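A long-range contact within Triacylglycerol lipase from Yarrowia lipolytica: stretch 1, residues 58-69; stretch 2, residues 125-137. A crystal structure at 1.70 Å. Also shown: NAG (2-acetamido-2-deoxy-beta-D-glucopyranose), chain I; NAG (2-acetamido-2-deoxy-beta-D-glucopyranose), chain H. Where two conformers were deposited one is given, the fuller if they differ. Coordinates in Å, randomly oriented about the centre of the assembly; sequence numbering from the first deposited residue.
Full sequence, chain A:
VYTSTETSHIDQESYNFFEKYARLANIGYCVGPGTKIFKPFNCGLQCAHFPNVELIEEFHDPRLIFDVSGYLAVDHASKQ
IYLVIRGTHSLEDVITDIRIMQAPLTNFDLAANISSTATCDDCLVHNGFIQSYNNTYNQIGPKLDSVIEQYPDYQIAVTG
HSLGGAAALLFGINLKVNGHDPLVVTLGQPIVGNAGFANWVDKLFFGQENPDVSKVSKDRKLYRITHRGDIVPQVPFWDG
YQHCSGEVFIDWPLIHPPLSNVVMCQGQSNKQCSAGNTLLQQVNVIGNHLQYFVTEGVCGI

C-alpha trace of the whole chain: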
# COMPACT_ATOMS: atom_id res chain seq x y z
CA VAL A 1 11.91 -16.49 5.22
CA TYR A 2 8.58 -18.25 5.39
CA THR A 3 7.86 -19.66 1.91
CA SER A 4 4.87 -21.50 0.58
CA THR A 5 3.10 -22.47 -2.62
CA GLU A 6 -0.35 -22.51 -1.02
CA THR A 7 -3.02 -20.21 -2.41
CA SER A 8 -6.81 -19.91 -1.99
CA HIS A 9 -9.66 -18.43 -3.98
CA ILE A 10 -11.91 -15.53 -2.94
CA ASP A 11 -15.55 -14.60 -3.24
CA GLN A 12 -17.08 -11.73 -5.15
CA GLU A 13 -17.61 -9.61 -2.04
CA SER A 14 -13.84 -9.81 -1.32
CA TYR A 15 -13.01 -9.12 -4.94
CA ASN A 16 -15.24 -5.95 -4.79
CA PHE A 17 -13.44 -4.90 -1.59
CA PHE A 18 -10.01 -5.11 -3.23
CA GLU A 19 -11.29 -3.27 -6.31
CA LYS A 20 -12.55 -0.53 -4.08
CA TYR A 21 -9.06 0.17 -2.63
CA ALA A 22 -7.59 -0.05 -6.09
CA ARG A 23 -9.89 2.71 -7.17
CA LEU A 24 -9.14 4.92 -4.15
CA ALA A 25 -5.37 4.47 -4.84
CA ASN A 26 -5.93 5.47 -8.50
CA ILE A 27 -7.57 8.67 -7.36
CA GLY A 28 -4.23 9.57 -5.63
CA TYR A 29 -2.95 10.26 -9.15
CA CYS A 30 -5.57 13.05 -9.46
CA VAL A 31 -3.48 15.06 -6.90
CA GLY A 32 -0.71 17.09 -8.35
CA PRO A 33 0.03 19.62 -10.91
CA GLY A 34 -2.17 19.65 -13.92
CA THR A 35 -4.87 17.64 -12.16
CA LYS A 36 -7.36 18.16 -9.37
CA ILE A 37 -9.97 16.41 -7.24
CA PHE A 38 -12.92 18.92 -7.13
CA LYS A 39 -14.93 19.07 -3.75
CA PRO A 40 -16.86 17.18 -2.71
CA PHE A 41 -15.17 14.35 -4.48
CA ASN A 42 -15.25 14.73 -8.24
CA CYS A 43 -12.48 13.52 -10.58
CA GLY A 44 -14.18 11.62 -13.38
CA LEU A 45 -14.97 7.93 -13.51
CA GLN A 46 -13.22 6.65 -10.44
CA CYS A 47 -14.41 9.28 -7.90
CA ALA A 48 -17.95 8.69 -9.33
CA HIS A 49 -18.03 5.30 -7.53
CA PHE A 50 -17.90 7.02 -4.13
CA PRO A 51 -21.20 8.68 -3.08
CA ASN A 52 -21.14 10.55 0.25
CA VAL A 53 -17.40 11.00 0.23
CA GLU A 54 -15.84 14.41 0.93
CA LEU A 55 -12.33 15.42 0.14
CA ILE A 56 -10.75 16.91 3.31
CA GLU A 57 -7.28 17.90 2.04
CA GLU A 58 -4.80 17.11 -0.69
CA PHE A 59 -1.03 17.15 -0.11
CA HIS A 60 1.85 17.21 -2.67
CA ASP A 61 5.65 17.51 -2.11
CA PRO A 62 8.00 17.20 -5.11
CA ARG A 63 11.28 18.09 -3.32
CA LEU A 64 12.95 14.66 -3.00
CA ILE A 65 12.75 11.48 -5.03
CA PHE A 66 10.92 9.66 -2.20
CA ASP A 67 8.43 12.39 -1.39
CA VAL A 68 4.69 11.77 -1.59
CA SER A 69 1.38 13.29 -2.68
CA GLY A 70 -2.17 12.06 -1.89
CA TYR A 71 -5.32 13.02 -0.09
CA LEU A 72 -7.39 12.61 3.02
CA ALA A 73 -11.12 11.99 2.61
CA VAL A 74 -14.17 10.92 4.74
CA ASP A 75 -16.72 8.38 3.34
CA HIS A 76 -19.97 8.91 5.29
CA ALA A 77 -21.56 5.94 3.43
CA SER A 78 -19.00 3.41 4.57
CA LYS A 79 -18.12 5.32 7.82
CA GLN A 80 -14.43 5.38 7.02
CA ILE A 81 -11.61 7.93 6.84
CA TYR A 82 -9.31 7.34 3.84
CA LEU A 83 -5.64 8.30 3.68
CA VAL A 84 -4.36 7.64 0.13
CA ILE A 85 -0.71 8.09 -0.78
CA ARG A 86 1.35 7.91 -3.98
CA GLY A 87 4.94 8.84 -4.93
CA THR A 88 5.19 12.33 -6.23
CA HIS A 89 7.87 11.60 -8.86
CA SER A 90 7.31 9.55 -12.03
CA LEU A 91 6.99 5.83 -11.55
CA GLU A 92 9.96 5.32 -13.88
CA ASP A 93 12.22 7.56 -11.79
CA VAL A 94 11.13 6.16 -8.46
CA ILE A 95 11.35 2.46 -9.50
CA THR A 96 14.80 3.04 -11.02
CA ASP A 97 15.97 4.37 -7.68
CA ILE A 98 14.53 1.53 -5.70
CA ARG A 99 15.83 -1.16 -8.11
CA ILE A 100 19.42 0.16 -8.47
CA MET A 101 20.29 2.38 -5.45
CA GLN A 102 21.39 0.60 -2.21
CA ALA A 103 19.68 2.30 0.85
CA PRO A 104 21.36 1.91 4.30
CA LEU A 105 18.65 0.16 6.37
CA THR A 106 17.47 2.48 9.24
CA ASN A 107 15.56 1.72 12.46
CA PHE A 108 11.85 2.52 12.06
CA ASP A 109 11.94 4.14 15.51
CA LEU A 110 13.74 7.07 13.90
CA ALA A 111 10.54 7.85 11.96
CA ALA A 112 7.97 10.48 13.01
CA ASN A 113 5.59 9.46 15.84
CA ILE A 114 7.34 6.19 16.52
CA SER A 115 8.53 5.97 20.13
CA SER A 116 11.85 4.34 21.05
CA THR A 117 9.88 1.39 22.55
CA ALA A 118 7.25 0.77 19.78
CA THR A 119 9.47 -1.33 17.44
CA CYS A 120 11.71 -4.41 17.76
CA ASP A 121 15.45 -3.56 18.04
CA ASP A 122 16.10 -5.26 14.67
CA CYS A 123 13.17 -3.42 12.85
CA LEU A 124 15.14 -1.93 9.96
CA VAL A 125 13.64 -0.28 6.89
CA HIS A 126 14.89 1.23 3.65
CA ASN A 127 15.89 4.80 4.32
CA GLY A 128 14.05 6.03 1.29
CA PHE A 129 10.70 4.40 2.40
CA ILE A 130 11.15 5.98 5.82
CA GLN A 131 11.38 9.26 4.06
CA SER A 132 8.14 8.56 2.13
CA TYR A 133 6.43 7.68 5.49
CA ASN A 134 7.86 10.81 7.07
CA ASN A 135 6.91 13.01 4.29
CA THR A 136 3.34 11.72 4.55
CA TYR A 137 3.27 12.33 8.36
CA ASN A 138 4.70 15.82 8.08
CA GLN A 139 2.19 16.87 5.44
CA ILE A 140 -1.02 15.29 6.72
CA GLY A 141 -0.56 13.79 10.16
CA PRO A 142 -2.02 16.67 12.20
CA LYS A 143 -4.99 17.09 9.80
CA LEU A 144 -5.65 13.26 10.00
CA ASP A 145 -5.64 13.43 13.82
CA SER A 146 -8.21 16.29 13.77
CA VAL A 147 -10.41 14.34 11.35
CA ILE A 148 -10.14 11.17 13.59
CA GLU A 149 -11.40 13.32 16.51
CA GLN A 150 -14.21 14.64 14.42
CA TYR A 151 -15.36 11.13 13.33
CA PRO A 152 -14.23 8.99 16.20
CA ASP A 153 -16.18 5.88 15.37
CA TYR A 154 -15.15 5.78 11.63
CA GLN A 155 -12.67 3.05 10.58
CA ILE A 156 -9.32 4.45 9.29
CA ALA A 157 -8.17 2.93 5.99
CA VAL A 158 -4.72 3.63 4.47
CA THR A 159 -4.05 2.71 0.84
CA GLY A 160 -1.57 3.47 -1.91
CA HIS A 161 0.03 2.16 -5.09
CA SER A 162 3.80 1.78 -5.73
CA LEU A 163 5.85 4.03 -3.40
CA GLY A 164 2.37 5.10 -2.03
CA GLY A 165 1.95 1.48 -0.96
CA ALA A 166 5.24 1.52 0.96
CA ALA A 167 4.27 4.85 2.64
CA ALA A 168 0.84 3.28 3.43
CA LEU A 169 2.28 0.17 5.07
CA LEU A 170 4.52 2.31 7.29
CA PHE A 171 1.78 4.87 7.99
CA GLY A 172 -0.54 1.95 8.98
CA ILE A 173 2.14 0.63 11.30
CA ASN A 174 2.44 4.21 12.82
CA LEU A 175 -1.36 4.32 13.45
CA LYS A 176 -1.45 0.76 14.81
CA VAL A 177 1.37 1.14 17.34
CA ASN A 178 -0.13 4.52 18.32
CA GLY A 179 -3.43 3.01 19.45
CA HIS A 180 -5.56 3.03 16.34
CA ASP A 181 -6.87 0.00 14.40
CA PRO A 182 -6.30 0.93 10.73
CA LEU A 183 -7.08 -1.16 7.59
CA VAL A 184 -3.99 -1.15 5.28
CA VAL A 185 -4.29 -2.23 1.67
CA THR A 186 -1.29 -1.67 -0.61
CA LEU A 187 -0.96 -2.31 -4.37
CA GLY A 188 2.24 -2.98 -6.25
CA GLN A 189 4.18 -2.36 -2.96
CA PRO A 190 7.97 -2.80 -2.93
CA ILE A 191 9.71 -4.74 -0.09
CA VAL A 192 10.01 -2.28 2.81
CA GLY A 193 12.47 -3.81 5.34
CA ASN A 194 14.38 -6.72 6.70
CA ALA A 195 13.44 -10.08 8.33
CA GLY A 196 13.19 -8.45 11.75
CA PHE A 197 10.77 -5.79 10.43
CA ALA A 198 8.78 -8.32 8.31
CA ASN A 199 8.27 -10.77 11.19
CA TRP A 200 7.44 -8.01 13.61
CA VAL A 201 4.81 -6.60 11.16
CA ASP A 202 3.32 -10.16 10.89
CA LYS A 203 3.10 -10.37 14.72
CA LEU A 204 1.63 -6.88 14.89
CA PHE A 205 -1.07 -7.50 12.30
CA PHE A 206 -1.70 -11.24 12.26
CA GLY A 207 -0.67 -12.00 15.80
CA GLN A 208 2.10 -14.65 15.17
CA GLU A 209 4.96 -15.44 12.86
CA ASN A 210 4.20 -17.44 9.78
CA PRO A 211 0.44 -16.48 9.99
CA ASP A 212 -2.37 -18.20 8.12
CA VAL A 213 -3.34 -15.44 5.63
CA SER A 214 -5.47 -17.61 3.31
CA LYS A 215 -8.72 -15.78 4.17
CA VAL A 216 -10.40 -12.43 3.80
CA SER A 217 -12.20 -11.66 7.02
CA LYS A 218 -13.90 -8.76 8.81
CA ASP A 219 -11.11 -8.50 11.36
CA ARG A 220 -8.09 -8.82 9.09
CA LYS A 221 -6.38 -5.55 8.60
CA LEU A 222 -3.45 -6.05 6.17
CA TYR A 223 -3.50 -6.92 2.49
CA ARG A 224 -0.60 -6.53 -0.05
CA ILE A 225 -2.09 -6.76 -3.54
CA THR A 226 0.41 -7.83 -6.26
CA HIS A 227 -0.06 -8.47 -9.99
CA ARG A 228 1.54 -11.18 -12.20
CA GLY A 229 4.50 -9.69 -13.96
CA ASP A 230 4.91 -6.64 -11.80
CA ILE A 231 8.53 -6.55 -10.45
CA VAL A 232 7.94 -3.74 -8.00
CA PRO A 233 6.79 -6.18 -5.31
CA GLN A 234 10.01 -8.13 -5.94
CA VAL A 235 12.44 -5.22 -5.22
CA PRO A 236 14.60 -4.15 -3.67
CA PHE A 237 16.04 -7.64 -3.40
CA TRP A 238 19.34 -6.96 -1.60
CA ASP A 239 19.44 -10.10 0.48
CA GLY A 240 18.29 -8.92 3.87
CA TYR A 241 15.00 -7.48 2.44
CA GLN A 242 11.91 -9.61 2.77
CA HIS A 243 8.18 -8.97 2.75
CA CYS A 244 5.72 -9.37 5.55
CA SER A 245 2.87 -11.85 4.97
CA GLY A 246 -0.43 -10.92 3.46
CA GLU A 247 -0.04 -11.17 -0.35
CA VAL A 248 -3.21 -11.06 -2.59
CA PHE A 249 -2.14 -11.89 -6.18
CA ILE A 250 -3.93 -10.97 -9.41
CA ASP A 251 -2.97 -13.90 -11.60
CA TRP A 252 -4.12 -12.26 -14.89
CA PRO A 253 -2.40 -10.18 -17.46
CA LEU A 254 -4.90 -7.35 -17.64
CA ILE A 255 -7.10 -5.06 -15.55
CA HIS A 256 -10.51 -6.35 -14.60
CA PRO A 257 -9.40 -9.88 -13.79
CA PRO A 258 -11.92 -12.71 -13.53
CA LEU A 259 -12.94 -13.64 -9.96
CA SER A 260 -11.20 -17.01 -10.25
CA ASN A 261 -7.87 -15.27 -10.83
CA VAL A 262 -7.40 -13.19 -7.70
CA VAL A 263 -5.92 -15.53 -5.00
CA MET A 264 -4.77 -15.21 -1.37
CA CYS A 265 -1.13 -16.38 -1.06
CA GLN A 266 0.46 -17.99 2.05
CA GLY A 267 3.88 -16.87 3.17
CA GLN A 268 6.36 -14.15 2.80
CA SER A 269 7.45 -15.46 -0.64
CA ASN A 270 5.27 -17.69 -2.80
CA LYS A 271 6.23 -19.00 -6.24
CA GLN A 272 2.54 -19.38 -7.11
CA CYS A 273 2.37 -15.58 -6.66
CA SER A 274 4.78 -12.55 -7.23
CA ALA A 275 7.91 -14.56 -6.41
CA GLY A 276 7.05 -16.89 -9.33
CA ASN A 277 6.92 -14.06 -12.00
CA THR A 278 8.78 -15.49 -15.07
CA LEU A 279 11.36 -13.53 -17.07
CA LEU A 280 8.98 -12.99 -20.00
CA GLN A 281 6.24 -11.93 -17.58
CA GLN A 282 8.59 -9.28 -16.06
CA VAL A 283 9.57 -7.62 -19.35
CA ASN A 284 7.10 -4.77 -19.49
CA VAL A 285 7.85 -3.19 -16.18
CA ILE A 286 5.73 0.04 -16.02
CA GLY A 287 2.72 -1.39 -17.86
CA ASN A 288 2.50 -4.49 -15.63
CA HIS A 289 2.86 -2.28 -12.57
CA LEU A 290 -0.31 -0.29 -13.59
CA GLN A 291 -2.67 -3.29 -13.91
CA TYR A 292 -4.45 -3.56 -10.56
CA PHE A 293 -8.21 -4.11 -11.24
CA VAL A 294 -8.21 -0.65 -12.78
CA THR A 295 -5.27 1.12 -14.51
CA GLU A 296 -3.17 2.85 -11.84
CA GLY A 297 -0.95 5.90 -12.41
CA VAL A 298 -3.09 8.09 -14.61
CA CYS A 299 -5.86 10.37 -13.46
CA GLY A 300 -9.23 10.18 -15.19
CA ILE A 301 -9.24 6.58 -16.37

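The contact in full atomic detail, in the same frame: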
# COMPACT_ATOMS: atom_id res chain seq x y z
N GLU A 58 -5.81 17.78 0.14
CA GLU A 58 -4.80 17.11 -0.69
C GLU A 58 -3.40 17.52 -0.13
O GLU A 58 -3.26 18.56 0.57
CB GLU A 58 -4.86 17.64 -2.09
CG GLU A 58 -6.11 17.51 -2.86
CD GLU A 58 -5.88 17.92 -4.32
OE1 GLU A 58 -6.83 17.80 -5.12
OE2 GLU A 58 -4.76 18.41 -4.68
N PHE A 59 -2.39 16.72 -0.40
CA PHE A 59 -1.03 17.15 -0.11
C PHE A 59 -0.10 16.76 -1.31
O PHE A 59 -0.36 15.78 -2.04
CB PHE A 59 -0.55 16.52 1.21
CG PHE A 59 -0.66 14.99 1.28
CD1 PHE A 59 0.43 14.14 1.00
CD2 PHE A 59 -1.88 14.39 1.68
CE1 PHE A 59 0.33 12.72 1.09
CE2 PHE A 59 -1.99 12.96 1.71
CZ PHE A 59 -0.90 12.15 1.47
N HIS A 60 1.00 17.52 -1.52
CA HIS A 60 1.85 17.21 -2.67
C HIS A 60 3.22 17.80 -2.28
O HIS A 60 3.26 18.98 -1.91
CB HIS A 60 1.24 17.85 -3.92
CG HIS A 60 2.24 18.12 -5.01
ND1 HIS A 60 2.51 17.23 -6.04
CD2 HIS A 60 3.02 19.21 -5.24
CE1 HIS A 60 3.46 17.73 -6.81
NE2 HIS A 60 3.78 18.94 -6.36
N ASP A 61 4.27 16.98 -2.29
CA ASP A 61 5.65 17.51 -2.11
C ASP A 61 6.53 16.89 -3.20
O ASP A 61 6.68 15.70 -3.30
CB ASP A 61 6.13 17.21 -0.68
CG ASP A 61 7.41 17.97 -0.31
OD1 ASP A 61 8.07 18.47 -1.25
OD2 ASP A 61 7.74 17.98 0.87
N PRO A 62 7.16 17.75 -4.06
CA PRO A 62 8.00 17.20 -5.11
C PRO A 62 9.50 17.32 -4.81
O PRO A 62 10.32 17.06 -5.68
CB PRO A 62 7.66 18.11 -6.30
CG PRO A 62 7.43 19.51 -5.70
CD PRO A 62 6.82 19.17 -4.28
N ARG A 63 9.87 17.66 -3.58
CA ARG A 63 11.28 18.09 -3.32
C ARG A 63 12.34 17.02 -3.47
O ARG A 63 13.46 17.30 -3.99
CB ARG A 63 11.36 18.96 -2.02
CG ARG A 63 10.79 20.35 -2.36
CD ARG A 63 10.65 21.23 -1.11
NE ARG A 63 9.68 20.68 -0.15
CZ ARG A 63 9.35 21.29 0.99
NH1 ARG A 63 9.91 22.46 1.31
NH2 ARG A 63 8.48 20.74 1.82
N LEU A 64 12.01 15.78 -3.06
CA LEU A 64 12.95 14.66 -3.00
C LEU A 64 12.31 13.51 -3.72
O LEU A 64 11.04 13.50 -3.84
CB LEU A 64 13.21 14.25 -1.57
CG LEU A 64 13.78 15.42 -0.75
CD1 LEU A 64 13.82 15.09 0.75
CD2 LEU A 64 15.20 15.78 -1.30
N ILE A 65 13.17 12.60 -4.18
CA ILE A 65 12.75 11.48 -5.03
C ILE A 65 11.79 10.56 -4.29
O ILE A 65 10.93 9.95 -4.91
CB ILE A 65 13.96 10.69 -5.60
CG1 ILE A 65 13.46 9.61 -6.52
CG2 ILE A 65 14.81 10.05 -4.51
CD1 ILE A 65 12.86 10.20 -7.80
N PHE A 66 11.90 10.51 -2.98
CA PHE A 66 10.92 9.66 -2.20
C PHE A 66 9.78 10.40 -1.53
O PHE A 66 9.08 9.82 -0.64
CB PHE A 66 11.69 8.85 -1.21
CG PHE A 66 12.43 7.71 -1.84
CD1 PHE A 66 11.76 6.53 -2.17
CD2 PHE A 66 13.79 7.80 -2.08
CE1 PHE A 66 12.43 5.49 -2.74
CE2 PHE A 66 14.48 6.73 -2.63
CZ PHE A 66 13.84 5.61 -3.00
N ASP A 67 9.53 11.61 -1.94
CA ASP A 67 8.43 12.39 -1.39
C ASP A 67 7.08 11.93 -2.00
O ASP A 67 7.05 11.24 -3.04
CB ASP A 67 8.60 13.84 -1.67
CG ASP A 67 9.56 14.52 -0.65
OD1 ASP A 67 9.95 13.90 0.38
OD2 ASP A 67 9.83 15.70 -0.89
N VAL A 68 6.00 12.34 -1.33
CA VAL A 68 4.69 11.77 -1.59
C VAL A 68 3.65 12.83 -1.87
O VAL A 68 3.78 14.04 -1.52
CB VAL A 68 4.24 10.82 -0.42
CG1 VAL A 68 5.11 9.61 -0.26
CG2 VAL A 68 4.13 11.64 0.86
N SER A 69 2.50 12.43 -2.44
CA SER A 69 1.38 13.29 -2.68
C SER A 69 0.15 12.36 -2.33
O SER A 69 0.34 11.15 -2.18
CB SER A 69 1.23 13.67 -4.12
OG SER A 69 2.37 14.51 -4.53
N VAL A 125 14.37 -0.58 8.10
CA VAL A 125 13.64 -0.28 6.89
C VAL A 125 14.42 0.65 5.97
O VAL A 125 15.16 1.58 6.41
CB VAL A 125 12.35 0.36 7.28
CG1 VAL A 125 11.46 -0.67 8.01
CG2 VAL A 125 12.67 1.46 8.21
N HIS A 126 14.21 0.43 4.68
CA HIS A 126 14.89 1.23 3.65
C HIS A 126 14.77 2.72 3.94
O HIS A 126 13.68 3.30 4.22
CB HIS A 126 14.12 0.81 2.39
CG HIS A 126 14.59 1.36 1.06
ND1 HIS A 126 14.21 2.60 0.60
CD2 HIS A 126 15.11 0.71 -0.02
CE1 HIS A 126 14.62 2.75 -0.66
NE2 HIS A 126 15.14 1.60 -1.07
N ASN A 127 15.90 3.41 3.91
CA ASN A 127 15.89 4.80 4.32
C ASN A 127 15.04 5.70 3.43
O ASN A 127 14.51 6.75 3.83
CB ASN A 127 17.35 5.31 4.33
CG ASN A 127 17.46 6.73 4.81
N GLY A 128 14.91 5.33 2.18
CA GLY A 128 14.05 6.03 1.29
C GLY A 128 12.55 5.90 1.70
O GLY A 128 11.83 6.84 1.60
N PHE A 129 12.15 4.68 2.05
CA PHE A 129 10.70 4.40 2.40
C PHE A 129 10.39 5.08 3.71
O PHE A 129 9.28 5.57 3.89
CB PHE A 129 10.44 2.90 2.51
CG PHE A 129 10.62 2.18 1.17
CD1 PHE A 129 10.32 2.84 -0.01
CD2 PHE A 129 11.11 0.89 1.12
CE1 PHE A 129 10.55 2.23 -1.21
CE2 PHE A 129 11.33 0.27 -0.14
CZ PHE A 129 11.03 0.97 -1.27
N ILE A 130 11.39 5.17 4.61
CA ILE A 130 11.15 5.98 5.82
C ILE A 130 10.93 7.39 5.47
O ILE A 130 10.08 8.07 6.08
CB ILE A 130 12.33 5.90 6.86
CG1 ILE A 130 12.49 4.44 7.26
CG2 ILE A 130 12.08 6.91 8.06
CD1 ILE A 130 13.36 4.22 8.49
N GLN A 131 11.67 7.94 4.50
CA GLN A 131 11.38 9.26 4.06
C GLN A 131 9.94 9.45 3.47
O GLN A 131 9.31 10.51 3.63
CB GLN A 131 12.41 9.73 3.01
CG GLN A 131 12.13 11.11 2.39
CD GLN A 131 12.03 12.24 3.41
OE1 GLN A 131 12.56 12.15 4.52
NE2 GLN A 131 11.33 13.31 3.04
N SER A 132 9.48 8.48 2.71
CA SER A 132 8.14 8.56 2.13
C SER A 132 7.08 8.61 3.26
O SER A 132 6.15 9.39 3.19
CB SER A 132 7.91 7.32 1.27
OG SER A 132 9.00 7.15 0.37
N TYR A 133 7.32 7.75 4.24
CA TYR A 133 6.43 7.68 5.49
C TYR A 133 6.54 9.05 6.19
O TYR A 133 5.58 9.70 6.50
CB TYR A 133 6.80 6.55 6.42
CG TYR A 133 6.19 6.93 7.76
CD1 TYR A 133 4.85 6.78 7.97
CD2 TYR A 133 7.02 7.36 8.83
CE1 TYR A 133 4.24 7.18 9.23
CE2 TYR A 133 6.43 7.75 10.06
CZ TYR A 133 5.07 7.64 10.25
OH TYR A 133 4.51 8.00 11.47
N ASN A 134 7.76 9.54 6.38
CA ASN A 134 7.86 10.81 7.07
C ASN A 134 7.26 11.94 6.40
O ASN A 134 6.70 12.83 7.03
CB ASN A 134 9.38 11.09 7.39
CG ASN A 134 9.68 11.07 8.82
OD1 ASN A 134 9.37 10.13 9.56
ND2 ASN A 134 10.42 12.13 9.24
N ASN A 135 7.43 11.98 5.08
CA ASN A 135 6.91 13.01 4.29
C ASN A 135 5.38 12.96 4.30
O ASN A 135 4.72 13.96 4.19
CB ASN A 135 7.51 12.96 2.83
CG ASN A 135 7.22 14.16 2.07
OD1 ASN A 135 7.54 15.36 2.50
ND2 ASN A 135 6.68 13.99 0.91
N THR A 136 4.83 11.78 4.40
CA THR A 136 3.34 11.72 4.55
C THR A 136 2.91 12.32 5.94
O THR A 136 2.09 13.21 5.98
CB THR A 136 2.81 10.28 4.50
OG1 THR A 136 3.35 9.57 3.40
CG2 THR A 136 1.22 10.29 4.34
N TYR A 137 3.58 11.89 6.98
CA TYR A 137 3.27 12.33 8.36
C TYR A 137 3.37 13.88 8.46
O TYR A 137 2.46 14.61 8.93
CB TYR A 137 4.14 11.61 9.35
CG TYR A 137 3.73 11.93 10.77
CD1 TYR A 137 2.83 11.13 11.47
CD2 TYR A 137 4.19 13.08 11.36
CE1 TYR A 137 2.41 11.47 12.76
CE2 TYR A 137 3.77 13.45 12.63
CZ TYR A 137 2.89 12.63 13.32
OH TYR A 137 2.52 13.01 14.61
C1 NAG I . 10.79 12.31 10.63
C2 NAG I . 12.30 12.38 10.85
C3 NAG I . 12.53 12.91 12.26
C4 NAG I . 11.76 14.19 12.58
C5 NAG I . 10.28 14.03 12.25
C6 NAG I . 9.46 15.31 12.22
C7 NAG I . 13.63 10.76 9.62
C8 NAG I . 14.29 9.44 9.55
N2 NAG I . 12.93 11.09 10.73
O3 NAG I . 13.94 13.09 12.51
O4 NAG I . 11.90 14.35 13.99
O5 NAG I . 10.15 13.53 10.91
O6 NAG I . 8.12 14.92 12.43
O7 NAG I . 13.73 11.53 8.68
C1 NAG H . 0.82 10.06 16.79
C2 NAG H . -0.57 9.79 16.15
C3 NAG H . -1.64 10.11 17.18
C4 NAG H . -1.40 9.33 18.48
C5 NAG H . -0.03 9.73 18.97
C6 NAG H . 0.39 9.23 20.36
C7 NAG H . -0.72 10.16 13.72
C8 NAG H . -1.05 11.11 12.60
N2 NAG H . -0.83 10.62 14.97
O3 NAG H . -2.92 9.79 16.60
O4 NAG H . -2.34 9.77 19.46
O5 NAG H . 0.91 9.30 17.96
O6 NAG H . 0.05 7.89 20.44
O7 NAG H . -0.34 9.02 13.49

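Stretch 1 is a strand-loop-strand excursion whose loop lies against the first turns of a helix in stretch 2. Residues 58-60 and 68-69 are strands, tied at the base of the loop by the bond from Asp61 N to Val68 O (3.1 Å), and a type I turn from Leu64 to Asp67, closed by Asp67 N to Leu64 O at 3.1 Å, forms its far end. The helix begins at Asn127, with His126 at the N-cap, where its ND1 accepts from Phe129 N at 3.3 Å. The nearest CA atoms across the contact are those of Asp67 and Ser132, 5.2 Å apart, and 529 Å² of surface is buried in all.

Aromatic packing is centred on Phe66, which gives up more area to the contact than any other residue. Gly128 CA sits over one face of its ring, 3.9 Å from the centroid and 13° off the normal, so that a CH group meets the pi cloud. The absence of a side chain permits this approach: a CB in ideal position on Gly128 would lie 2.8 Å from Phe66 CE2, a clash. The His126 ring directs its edge toward the face of Phe66 in an offset edge-to-face pair, with centroids 5.6 Å apart and planes at 72°. Phe129 points its CA-to-CB bond away from the loop, yet its ring returns to place CE1 4.1 Å from Phe66 CE1.

Polar contacts gather where the turn leads back into the strand. Gln131 NE2 donates to Asp67 OD1 at 3.1 Å with a nearly straight angle of 166°, joining the helix to the turn. The other carboxylate oxygen, Asp67 OD2, accepts from Leu64 N at 3.1 Å, so one side chain both braces the turn and holds the helix. Ser132 OG lies 2.9 Å from Phe66 O and 3.1 Å from Gly128 O, two acceptors within reach of one hydroxyl proton; Ser132 CA also approaches Phe66 O at 3.2 Å in a CA-H...O contact. The buried side chain of Asn135 reaches in among Asp61, Asp67 and Val68. Asp61 is itself held within its stretch by a salt bridge, Arg63 NE to Asp61 OD1 at 2.9 Å.

Further van der Waals contacts, made by Val68 and Phe59, complete the interface. Val68 CG1 packs 3.9 Å from Ser132 CB, while its CG2 lies 3.4 Å from Thr136 OG1, a hydroxyl that donates to Ser132 O at 2.8 Å within the helix. Phe59 CZ meets Thr136 CG2 at 4.0 Å.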